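Local coordinates for protein Udp-n-acetylglucosamine pyrophosphorylase (Trypanosoma brucei, PDB 4BQH) that probably catalyses the formation of UDP-N-acetylglucosamine and diphosphate from UTP and N-acetylglucosamine 1-phosphate, and here carries a bound allosteric inhibitor, at residues L177-G182 / G239-A244; R190-N195 / V205-Q210; S263-L268 / F366-A371. All coordinates share one frame; numbering follows the deposited sequence.

Contact 1 (L177-G182 / G239-A244); sequences LVMTSG and GAVFAA. With 9VU ((3S)-3-[2-(1,3-benzodioxol-5-yl)-2-oxidanylidene-ethyl]-4-bromanyl-5-methyl-3-oxidanyl-1H-indol-2-one), chain C.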
loop_
_atom_site.group_PDB
_atom_site.type_symbol
_atom_site.label_atom_id
_atom_site.label_comp_id
_atom_site.label_asym_id
_atom_site.label_seq_id
_atom_site.Cartn_x
_atom_site.Cartn_y
_atom_site.Cartn_z
ATOM N N LEU A 177 3.636 1.571 -9.968
ATOM C CA LEU A 177 4.933 1.853 -9.356
ATOM C C LEU A 177 5.182 0.736 -8.364
ATOM O O LEU A 177 4.406 0.576 -7.408
ATOM C CB LEU A 177 4.864 3.201 -8.621
ATOM C CG LEU A 177 4.115 4.360 -9.286
ATOM C CD1 LEU A 177 4.212 5.590 -8.385
ATOM C CD2 LEU A 177 4.704 4.614 -10.668
ATOM N N VAL A 178 6.215 -0.066 -8.610
ATOM C CA VAL A 178 6.471 -1.226 -7.761
ATOM C C VAL A 178 7.679 -0.893 -6.871
ATOM O O VAL A 178 8.801 -0.785 -7.369
ATOM C CB VAL A 178 6.757 -2.480 -8.625
ATOM C CG1 VAL A 178 7.048 -3.693 -7.738
ATOM C CG2 VAL A 178 5.562 -2.746 -9.522
ATOM N N MET A 179 7.436 -0.692 -5.575
ATOM C CA MET A 179 8.511 -0.261 -4.690
ATOM C C MET A 179 9.209 -1.460 -4.069
ATOM O O MET A 179 8.743 -2.059 -3.107
ATOM C CB MET A 179 8.047 0.734 -3.608
ATOM C CG MET A 179 9.283 1.392 -2.973
ATOM S SD MET A 179 8.831 2.657 -1.768
ATOM C CE MET A 179 8.426 1.640 -0.369
ATOM N N THR A 180 10.349 -1.793 -4.648
ATOM C CA THR A 180 11.071 -3.007 -4.297
ATOM C C THR A 180 12.012 -2.703 -3.120
ATOM O O THR A 180 12.070 -1.581 -2.626
ATOM C CB THR A 180 11.886 -3.460 -5.506
ATOM O OG1 THR A 180 12.685 -2.354 -5.954
ATOM C CG2 THR A 180 10.946 -3.896 -6.652
ATOM N N SER A 181 12.753 -3.716 -2.685
ATOM C CA SER A 181 13.948 -3.478 -1.881
ATOM C C SER A 181 15.185 -3.536 -2.776
ATOM O O SER A 181 15.140 -4.081 -3.892
ATOM C CB SER A 181 14.068 -4.512 -0.754
ATOM O OG SER A 181 14.373 -5.813 -1.258
ATOM N N GLY A 182 16.298 -2.989 -2.284
ATOM C CA GLY A 182 17.562 -3.105 -2.999
ATOM C C GLY A 182 17.856 -4.563 -3.308
ATOM O O GLY A 182 18.250 -4.915 -4.426
ATOM N N GLY A 239 7.069 5.059 5.164
ATOM C CA GLY A 239 7.581 6.414 4.979
ATOM C C GLY A 239 8.750 6.431 4.001
ATOM O O GLY A 239 9.065 7.474 3.443
ATOM N N ALA A 240 9.345 5.257 3.745
ATOM C CA ALA A 240 10.409 5.145 2.711
ATOM C C ALA A 240 9.998 5.593 1.298
ATOM O O ALA A 240 10.875 5.820 0.443
ATOM C CB ALA A 240 10.976 3.716 2.656
ATOM N N VAL A 241 8.690 5.693 1.046
ATOM C CA VAL A 241 8.189 6.046 -0.288
ATOM C C VAL A 241 8.762 7.367 -0.759
ATOM O O VAL A 241 9.079 7.512 -1.934
ATOM C CB VAL A 241 6.629 6.091 -0.432
ATOM C CG1 VAL A 241 6.027 4.705 -0.251
ATOM C CG2 VAL A 241 5.967 7.088 0.513
ATOM N N PHE A 242 8.887 8.334 0.154
ATOM C CA PHE A 242 9.257 9.685 -0.288
ATOM C C PHE A 242 10.673 9.760 -0.841
ATOM O O PHE A 242 10.897 10.299 -1.937
ATOM C CB PHE A 242 9.019 10.704 0.829
ATOM C CG PHE A 242 7.610 10.726 1.303
ATOM C CD1 PHE A 242 6.585 11.230 0.474
ATOM C CD2 PHE A 242 7.282 10.247 2.555
ATOM C CE1 PHE A 242 5.277 11.235 0.900
ATOM C CE2 PHE A 242 5.967 10.259 2.995
ATOM C CZ PHE A 242 4.964 10.757 2.164
ATOM N N ALA A 243 11.618 9.189 -0.101
ATOM C CA ALA A 243 13.010 9.078 -0.542
ATOM C C ALA A 243 13.128 8.228 -1.800
ATOM O O ALA A 243 13.886 8.568 -2.731
ATOM C CB ALA A 243 13.862 8.495 0.587
ATOM N N ALA A 244 12.365 7.141 -1.852
ATOM C CA ALA A 244 12.426 6.252 -2.995
ATOM C C ALA A 244 11.952 6.945 -4.285
ATOM O O ALA A 244 12.594 6.788 -5.316
ATOM C CB ALA A 244 11.664 4.960 -2.719
HETATM O OAN 9VU C . 18.534 10.356 4.582
HETATM C CAH 9VU C . 17.754 10.712 3.676
HETATM N NAG 9VU C . 18.131 10.942 2.416
HETATM C CAC 9VU C . 17.046 11.346 1.701
HETATM C CAB 9VU C . 16.978 11.700 0.413
HETATM C CAA 9VU C . 15.788 12.130 -0.195
HETATM C CAF 9VU C . 14.640 12.199 0.603
HETATM C CAJ 9VU C . 13.399 12.637 0.028
HETATM C CAE 9VU C . 14.763 11.816 1.958
HETATM BR BRA 9VU C . 13.168 11.859 2.989
HETATM C CAD 9VU C . 15.941 11.396 2.497
HETATM C CAI 9VU C . 16.365 10.985 3.811
HETATM O OAL 9VU C . 16.267 12.086 4.719
HETATM C CAM 9VU C . 15.525 9.860 4.473
HETATM C CAO 9VU C . 15.653 8.494 3.768
HETATM O OAP 9VU C . 16.517 8.374 2.887
HETATM C CAQ 9VU C . 14.809 7.431 4.206
HETATM C CAV 9VU C . 13.680 7.639 5.001
HETATM C CAU 9VU C . 12.905 6.619 5.411
HETATM O OAY 9VU C . 11.773 6.658 6.173
HETATM C CAX 9VU C . 11.616 5.286 6.627
HETATM O OAW 9VU C . 12.221 4.520 5.579
HETATM C CAT 9VU C . 13.163 5.361 5.052
HETATM C CAS 9VU C . 14.222 5.083 4.274
HETATM C CAR 9VU C . 15.057 6.105 3.827
#
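M179 alone carries the contact between 177-182 and 239-244, meeting A240, V241 and A244, while the latter segment also touches the inhibitor. The methionine chain runs straight out from the strand, with CG anti to the backbone N (chi1 -166°) and SD extended beyond CG, then bends at chi3 (79°), which swings CE round toward V241 and A240. Its sulfur settles against the backbone at V241 CA (3.8 Å from M179 SD) and against the methyl of A244 (M179 SD to A244 CB 3.8 Å). The methyl of the methionine follows V241, with M179 CE 3.9 Å from V241 CG1, and the two side chains cross at about a right angle. A240 CB is a looser neighbour, 4.5 Å from M179 CE. No hydrogen bond spans the contact; it is wholly apolar and buried. A240 also faces the inhibitor, its CB 3.3 Å from OAW of the benzodioxole, and A243 CB lies 3.5 Å from the ketone oxygen OAP. G239, A240, F242 and A243 belong to the inhibitor pocket, so the segment 239-244 touches M179 of the sheet on one hand and the allosteric inhibitor on the other. Within the GT-A type nucleotide-binding fold, M179 and V241 both rest on L117 and L119 of strand 114-119, A244 packs on F208 of strand 205-209, and F242 turns to helix 364-374.

Contact 2 (R190-N195 / V205-Q210); sequences RFFEEN and VHFFAQ. With SO4 (sulfate ion), chain D.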
loop_
_atom_site.group_PDB
_atom_site.type_symbol
_atom_site.label_atom_id
_atom_site.label_comp_id
_atom_site.label_asym_id
_atom_site.label_seq_id
_atom_site.Cartn_x
_atom_site.Cartn_y
_atom_site.Cartn_z
ATOM N N ARG A 190 12.471 -9.652 -12.886
ATOM C CA ARG A 190 12.483 -10.947 -13.593
ATOM C C ARG A 190 11.125 -11.644 -13.573
ATOM O O ARG A 190 10.650 -12.134 -14.591
ATOM C CB ARG A 190 13.542 -11.875 -13.004
ATOM C CG ARG A 190 14.927 -11.679 -13.582
ATOM C CD ARG A 190 15.742 -12.948 -13.338
ATOM N NE ARG A 190 17.092 -12.855 -13.887
ATOM C CZ ARG A 190 17.434 -13.192 -15.130
ATOM N NH1 ARG A 190 16.524 -13.642 -15.991
ATOM N NH2 ARG A 190 18.695 -13.066 -15.517
ATOM N N PHE A 191 10.512 -11.704 -12.401
ATOM C CA PHE A 191 9.177 -12.287 -12.247
ATOM C C PHE A 191 8.156 -11.584 -13.154
ATOM O O PHE A 191 7.372 -12.246 -13.812
ATOM C CB PHE A 191 8.774 -12.208 -10.764
ATOM C CG PHE A 191 7.467 -12.877 -10.421
ATOM C CD1 PHE A 191 7.358 -14.265 -10.389
ATOM C CD2 PHE A 191 6.350 -12.107 -10.065
ATOM C CE1 PHE A 191 6.164 -14.876 -10.028
ATOM C CE2 PHE A 191 5.143 -12.717 -9.711
ATOM C CZ PHE A 191 5.050 -14.104 -9.692
ATOM N N PHE A 192 8.156 -10.244 -13.182
ATOM C CA PHE A 192 7.239 -9.514 -14.062
ATOM C C PHE A 192 7.525 -9.851 -15.532
ATOM O O PHE A 192 6.599 -10.130 -16.303
ATOM C CB PHE A 192 7.310 -7.989 -13.839
ATOM C CG PHE A 192 6.362 -7.482 -12.770
ATOM C CD1 PHE A 192 6.632 -7.692 -11.420
ATOM C CD2 PHE A 192 5.198 -6.797 -13.118
ATOM C CE1 PHE A 192 5.750 -7.222 -10.431
ATOM C CE2 PHE A 192 4.320 -6.322 -12.144
ATOM C CZ PHE A 192 4.590 -6.547 -10.799
ATOM N N GLU A 193 8.797 -9.802 -15.908
ATOM C CA GLU A 193 9.209 -10.094 -17.299
ATOM C C GLU A 193 8.762 -11.484 -17.786
ATOM O O GLU A 193 8.201 -11.618 -18.888
ATOM C CB GLU A 193 10.721 -9.919 -17.451
ATOM C CG GLU A 193 11.183 -8.464 -17.439
ATOM C CD GLU A 193 12.685 -8.309 -17.227
ATOM O OE1 GLU A 193 13.433 -9.309 -17.366
ATOM O OE2 GLU A 193 13.133 -7.184 -16.924
ATOM N N GLU A 194 9.005 -12.497 -16.955
ATOM C CA GLU A 194 8.637 -13.898 -17.241
ATOM C C GLU A 194 7.128 -14.091 -17.390
ATOM O O GLU A 194 6.659 -15.040 -18.028
ATOM C CB GLU A 194 9.133 -14.808 -16.123
ATOM C CG GLU A 194 10.646 -14.982 -16.071
ATOM C CD GLU A 194 11.130 -15.666 -14.800
ATOM O OE1 GLU A 194 10.314 -16.147 -13.983
ATOM O OE2 GLU A 194 12.354 -15.720 -14.597
ATOM N N ASN A 195 6.363 -13.192 -16.789
ATOM C CA ASN A 195 4.917 -13.279 -16.842
ATOM C C ASN A 195 4.275 -12.223 -17.741
ATOM O O ASN A 195 3.067 -11.970 -17.631
ATOM C CB ASN A 195 4.357 -13.214 -15.421
ATOM C CG ASN A 195 4.605 -14.493 -14.650
ATOM O OD1 ASN A 195 3.914 -15.486 -14.864
ATOM N ND2 ASN A 195 5.610 -14.488 -13.768
ATOM N N VAL A 205 4.863 0.193 -16.156
ATOM C CA VAL A 205 5.364 -0.406 -14.927
ATOM C C VAL A 205 6.734 0.148 -14.575
ATOM O O VAL A 205 7.673 0.077 -15.392
ATOM C CB VAL A 205 5.409 -1.936 -15.020
ATOM C CG1 VAL A 205 5.881 -2.512 -13.685
ATOM C CG2 VAL A 205 4.010 -2.448 -15.380
ATOM N N HIS A 206 6.856 0.686 -13.362
ATOM C CA HIS A 206 8.068 1.382 -12.946
ATOM C C HIS A 206 8.557 0.748 -11.688
ATOM O O HIS A 206 7.881 0.815 -10.656
ATOM C CB HIS A 206 7.770 2.872 -12.707
ATOM C CG HIS A 206 7.049 3.548 -13.862
ATOM N ND1 HIS A 206 7.697 4.240 -14.809
ATOM C CD2 HIS A 206 5.696 3.605 -14.196
ATOM C CE1 HIS A 206 6.813 4.722 -15.717
ATOM N NE2 HIS A 206 5.585 4.329 -15.345
ATOM N N PHE A 207 9.720 0.117 -11.747
ATOM C CA PHE A 207 10.309 -0.490 -10.551
ATOM C C PHE A 207 11.266 0.499 -9.905
ATOM O O PHE A 207 12.092 1.109 -10.579
ATOM C CB PHE A 207 11.078 -1.754 -10.922
ATOM C CG PHE A 207 10.232 -2.798 -11.565
ATOM C CD1 PHE A 207 9.473 -3.677 -10.797
ATOM C CD2 PHE A 207 10.189 -2.894 -12.958
ATOM C CE1 PHE A 207 8.679 -4.638 -11.425
ATOM C CE2 PHE A 207 9.414 -3.844 -13.583
ATOM C CZ PHE A 207 8.653 -4.719 -12.810
ATOM N N PHE A 208 11.161 0.668 -8.596
ATOM C CA PHE A 208 12.029 1.602 -7.901
ATOM C C PHE A 208 12.318 1.095 -6.505
ATOM O O PHE A 208 11.397 0.788 -5.757
ATOM C CB PHE A 208 11.458 3.048 -7.916
ATOM C CG PHE A 208 10.217 3.263 -7.083
ATOM C CD1 PHE A 208 8.994 2.622 -7.391
ATOM C CD2 PHE A 208 10.253 4.162 -6.011
ATOM C CE1 PHE A 208 7.858 2.854 -6.614
ATOM C CE2 PHE A 208 9.115 4.416 -5.238
ATOM C CZ PHE A 208 7.920 3.759 -5.544
ATOM N N ALA A 209 13.598 1.020 -6.160
ATOM C CA ALA A 209 13.986 0.442 -4.868
ATOM C C ALA A 209 13.982 1.471 -3.766
ATOM O O ALA A 209 14.441 2.618 -3.955
ATOM C CB ALA A 209 15.370 -0.178 -4.966
ATOM N N GLN A 210 13.479 1.054 -2.613
ATOM C CA GLN A 210 13.538 1.869 -1.408
ATOM C C GLN A 210 14.890 1.668 -0.766
ATOM O O GLN A 210 15.648 0.743 -1.136
ATOM C CB GLN A 210 12.439 1.444 -0.418
ATOM C CG GLN A 210 12.524 0.002 0.059
ATOM C CD GLN A 210 11.232 -0.408 0.714
ATOM O OE1 GLN A 210 10.964 -0.036 1.866
ATOM N NE2 GLN A 210 10.377 -1.085 -0.049
HETATM S S SO4 D . 11.043 5.421 -15.457
HETATM O O1 SO4 D . 10.543 4.228 -14.746
HETATM O O2 SO4 D . 12.280 5.941 -14.814
HETATM O O3 SO4 D . 10.002 6.466 -15.422
HETATM O O4 SO4 D . 11.417 5.041 -16.844
#
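The beta-alpha-beta unit made by strand 175-180, helix 185-194 and strand 205-209, part of the Rossmann-like core of the GT-A fold, is packed here by its second half: the end of the helix lies over the returning strand. F192 of the helix and F207 of the strand form a T-shaped (edge-to-face) pair. F207 presents its outer edge, CE1 and CZ, to one face of the F192 ring; the centroids are 5.1 Å apart and the planes stand at 80°. The closest approach is F207 CZ to F192 CG, 3.6 Å, so the edge lands near the root of the F192 ring, beside CB and CD1, and not over its far end. F207 reaches there with CG anti to its own carbonyl carbon (chi1 -60°). V205 adds a lighter apolar touch, CG1 4.4 Å from F192 CD2. F192 is further enclosed by edge-to-face pairs with F148 and F198, an aromatic cluster on the helix 185-194 face of the sheet, while F207 also leans on D185, T188 and Q189 of the same helix. At the helix end, N195 ND2 donates to F191 O at 2.9 Å, in the plane of its own amide, and also lies over the rim of one face of the F191 ring. H206, between V205 and F207, points to the other side of the strand, where NE2 is hydrogen-bonded to Q175 OE1 and ND1 meets a sulfate ion, probably from the crystallisation liquor and also bound by R249 and H267; its imidazole is probably doubly protonated. The main bond, H206 ND1 to sulfate O1, is 2.8 Å long with an N-H...O angle of 166°, and the sulfur lies in the plane of the imidazole at its edge.

Contact 3 (S263-L268 / F366-A371); sequences SLLQHL and FMSLAA. With SO4 (sulfate ion), chain D.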
loop_
_atom_site.group_PDB
_atom_site.type_symbol
_atom_site.label_atom_id
_atom_site.label_comp_id
_atom_site.label_asym_id
_atom_site.label_seq_id
_atom_site.Cartn_x
_atom_site.Cartn_y
_atom_site.Cartn_z
ATOM N N SER A 263 14.069 12.254 -10.949
ATOM C CA SER A 263 13.397 11.280 -10.075
ATOM C C SER A 263 12.158 10.657 -10.712
ATOM O O SER A 263 11.601 11.182 -11.684
ATOM C CB SER A 263 13.008 11.944 -8.758
ATOM O OG SER A 263 12.076 12.991 -8.980
ATOM N N LEU A 264 11.717 9.524 -10.166
ATOM C CA LEU A 264 10.438 8.964 -10.579
ATOM C C LEU A 264 9.310 9.991 -10.358
ATOM O O LEU A 264 8.384 10.083 -11.172
ATOM C CB LEU A 264 10.122 7.655 -9.830
ATOM C CG LEU A 264 8.855 6.866 -10.264
ATOM C CD1 LEU A 264 8.747 6.658 -11.783
ATOM C CD2 LEU A 264 8.906 5.490 -9.606
ATOM N N LEU A 265 9.384 10.748 -9.263
ATOM C CA LEU A 265 8.417 11.821 -9.010
ATOM C C LEU A 265 8.356 12.805 -10.188
ATOM O O LEU A 265 7.284 13.113 -10.684
ATOM C CB LEU A 265 8.782 12.576 -7.726
ATOM C CG LEU A 265 7.857 13.713 -7.332
ATOM C CD1 LEU A 265 6.571 13.127 -6.799
ATOM C CD2 LEU A 265 8.535 14.547 -6.247
ATOM N N GLN A 266 9.520 13.282 -10.624
ATOM C CA GLN A 266 9.581 14.173 -11.775
ATOM C C GLN A 266 9.054 13.489 -13.045
ATOM O O GLN A 266 8.345 14.112 -13.818
ATOM C CB GLN A 266 11.015 14.678 -11.963
ATOM C CG GLN A 266 11.456 15.625 -10.839
ATOM C CD GLN A 266 12.940 15.985 -10.910
ATOM O OE1 GLN A 266 13.813 15.126 -10.773
ATOM N NE2 GLN A 266 13.226 17.272 -11.107
ATOM N N HIS A 267 9.384 12.212 -13.250
ATOM C CA HIS A 267 8.868 11.440 -14.408
ATOM C C HIS A 267 7.359 11.385 -14.367
ATOM O O HIS A 267 6.694 11.548 -15.389
ATOM C CB HIS A 267 9.431 10.029 -14.403
ATOM C CG HIS A 267 10.906 9.951 -14.741
ATOM N ND1 HIS A 267 11.537 8.780 -14.989
ATOM C CD2 HIS A 267 11.858 10.948 -14.910
ATOM C CE1 HIS A 267 12.833 9.019 -15.257
ATOM N NE2 HIS A 267 13.027 10.341 -15.218
ATOM N N LEU A 268 6.806 11.170 -13.175
ATOM C CA LEU A 268 5.333 11.098 -13.046
ATOM C C LEU A 268 4.655 12.440 -13.320
ATOM O O LEU A 268 3.600 12.487 -13.946
ATOM C CB LEU A 268 4.946 10.593 -11.652
ATOM C CG LEU A 268 5.342 9.156 -11.303
ATOM C CD1 LEU A 268 5.003 8.887 -9.837
ATOM C CD2 LEU A 268 4.710 8.125 -12.222
ATOM N N PHE A 366 1.400 16.769 -2.919
ATOM C CA PHE A 366 1.735 16.296 -1.563
ATOM C C PHE A 366 2.971 15.398 -1.567
ATOM O O PHE A 366 3.829 15.528 -0.686
ATOM C CB PHE A 366 0.561 15.581 -0.861
ATOM C CG PHE A 366 0.929 15.059 0.504
ATOM C CD1 PHE A 366 1.024 15.927 1.581
ATOM C CD2 PHE A 366 1.273 13.717 0.696
ATOM C CE1 PHE A 366 1.428 15.458 2.831
ATOM C CE2 PHE A 366 1.637 13.254 1.964
ATOM C CZ PHE A 366 1.705 14.128 3.025
ATOM N N MET A 367 3.048 14.462 -2.518
ATOM C CA MET A 367 4.220 13.575 -2.544
ATOM C C MET A 367 5.511 14.387 -2.646
ATOM O O MET A 367 6.516 14.067 -1.999
ATOM C CB MET A 367 4.109 12.557 -3.671
ATOM C CG MET A 367 2.890 11.638 -3.548
ATOM S SD MET A 367 2.743 10.752 -1.990
ATOM C CE MET A 367 4.118 9.595 -2.131
ATOM N N SER A 368 5.489 15.412 -3.495
ATOM C CA SER A 368 6.624 16.329 -3.657
ATOM C C SER A 368 6.954 17.108 -2.386
ATOM O O SER A 368 8.107 17.189 -1.965
ATOM C CB SER A 368 6.320 17.328 -4.779
ATOM O OG SER A 368 6.156 16.657 -6.013
ATOM N N LEU A 369 5.945 17.715 -1.782
ATOM C CA LEU A 369 6.191 18.594 -0.651
ATOM C C LEU A 369 6.619 17.759 0.546
ATOM O O LEU A 369 7.481 18.186 1.318
ATOM C CB LEU A 369 4.915 19.391 -0.301
ATOM C CG LEU A 369 5.028 20.428 0.838
ATOM C CD1 LEU A 369 4.105 21.609 0.564
ATOM C CD2 LEU A 369 4.597 19.829 2.162
ATOM N N ALA A 370 5.971 16.608 0.729
ATOM C CA ALA A 370 6.265 15.740 1.867
ATOM C C ALA A 370 7.696 15.280 1.761
ATOM O O ALA A 370 8.414 15.242 2.774
ATOM C CB ALA A 370 5.327 14.530 1.913
ATOM N N ALA A 371 8.123 14.930 0.550
ATOM C CA ALA A 371 9.529 14.506 0.373
ATOM C C ALA A 371 10.508 15.614 0.754
ATOM O O ALA A 371 11.470 15.357 1.493
ATOM C CB ALA A 371 9.787 13.998 -1.034
HETATM S S SO4 D . 11.043 5.421 -15.457
HETATM O O1 SO4 D . 10.543 4.228 -14.746
HETATM O O2 SO4 D . 12.280 5.941 -14.814
HETATM O O3 SO4 D . 10.002 6.466 -15.422
HETATM O O4 SO4 D . 11.417 5.041 -16.844
#
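L265 of helix 264-270 packs against S368 and M367 of helix 364-374 where the two helices meet side by side, and the first of them opens with a capping box. The apolar part of the contact is carried by L265, whose branched end fits against the backbone of S368 and the CB of M367. CG stands anti to the backbone N (chi1 -180°), sending both methyls across to the other helix. L265 CD2 reaches 3.7 Å from S368 CA, and L265 CD1 lies 4.0 Å from M367 CB. Beyond CB the M367 chain bends at chi2 and chi3 and leads away from L265, toward L245 of helix 241-246. A371, one turn on from M367, belongs to the inhibitor pocket, and the L265 side chain is about 8 Å from that ligand. S368 has two conformers; in the one given, its OG is hydrogen-bonded to L364 O of its own helix and weakly to R269, and its short approach to L265 CD2 is doubtful. No hydrogen bond links the two segments. Hydrogen bonds within 263-268 fix its start: S263 OG accepts from Q266 N, and S263 N points at an in-plane lone pair of Q266 OE1, 2.9 Å away, so the two residues reciprocally cap the N-terminal end of the helix. A further hydrogen bond leaves the far side of this helix: H267, with NE2 held by T251, meets the sulfate edge-on, and H267 ND1 bonds to sulfate O3 at 2.8 Å with an N-H...O angle of 161°.

Contact 2 is nested in the chain loop closed by contact 1, and contact 3 follows both. Contacts 1 and 2 have centres about 13 Å apart and share one sheet: strands 175-180 and 205-209 are parallel neighbours, joined by a probable V178 N to H206 O bond. The centre of contact 3 is about 12 Å from that of contact 1 and about 20 Å from that of contact 2. Helix 241-246 stands between the sheet and helix 364-374, and contacts 2 and 3 share a sulfate. M179 and F208 face helices 241-246 and 264-270, V205 and F207 face helix 185-194, so helices pack on both faces of the sheet; only contacts 1 and 3 hold inhibitor-pocket residues.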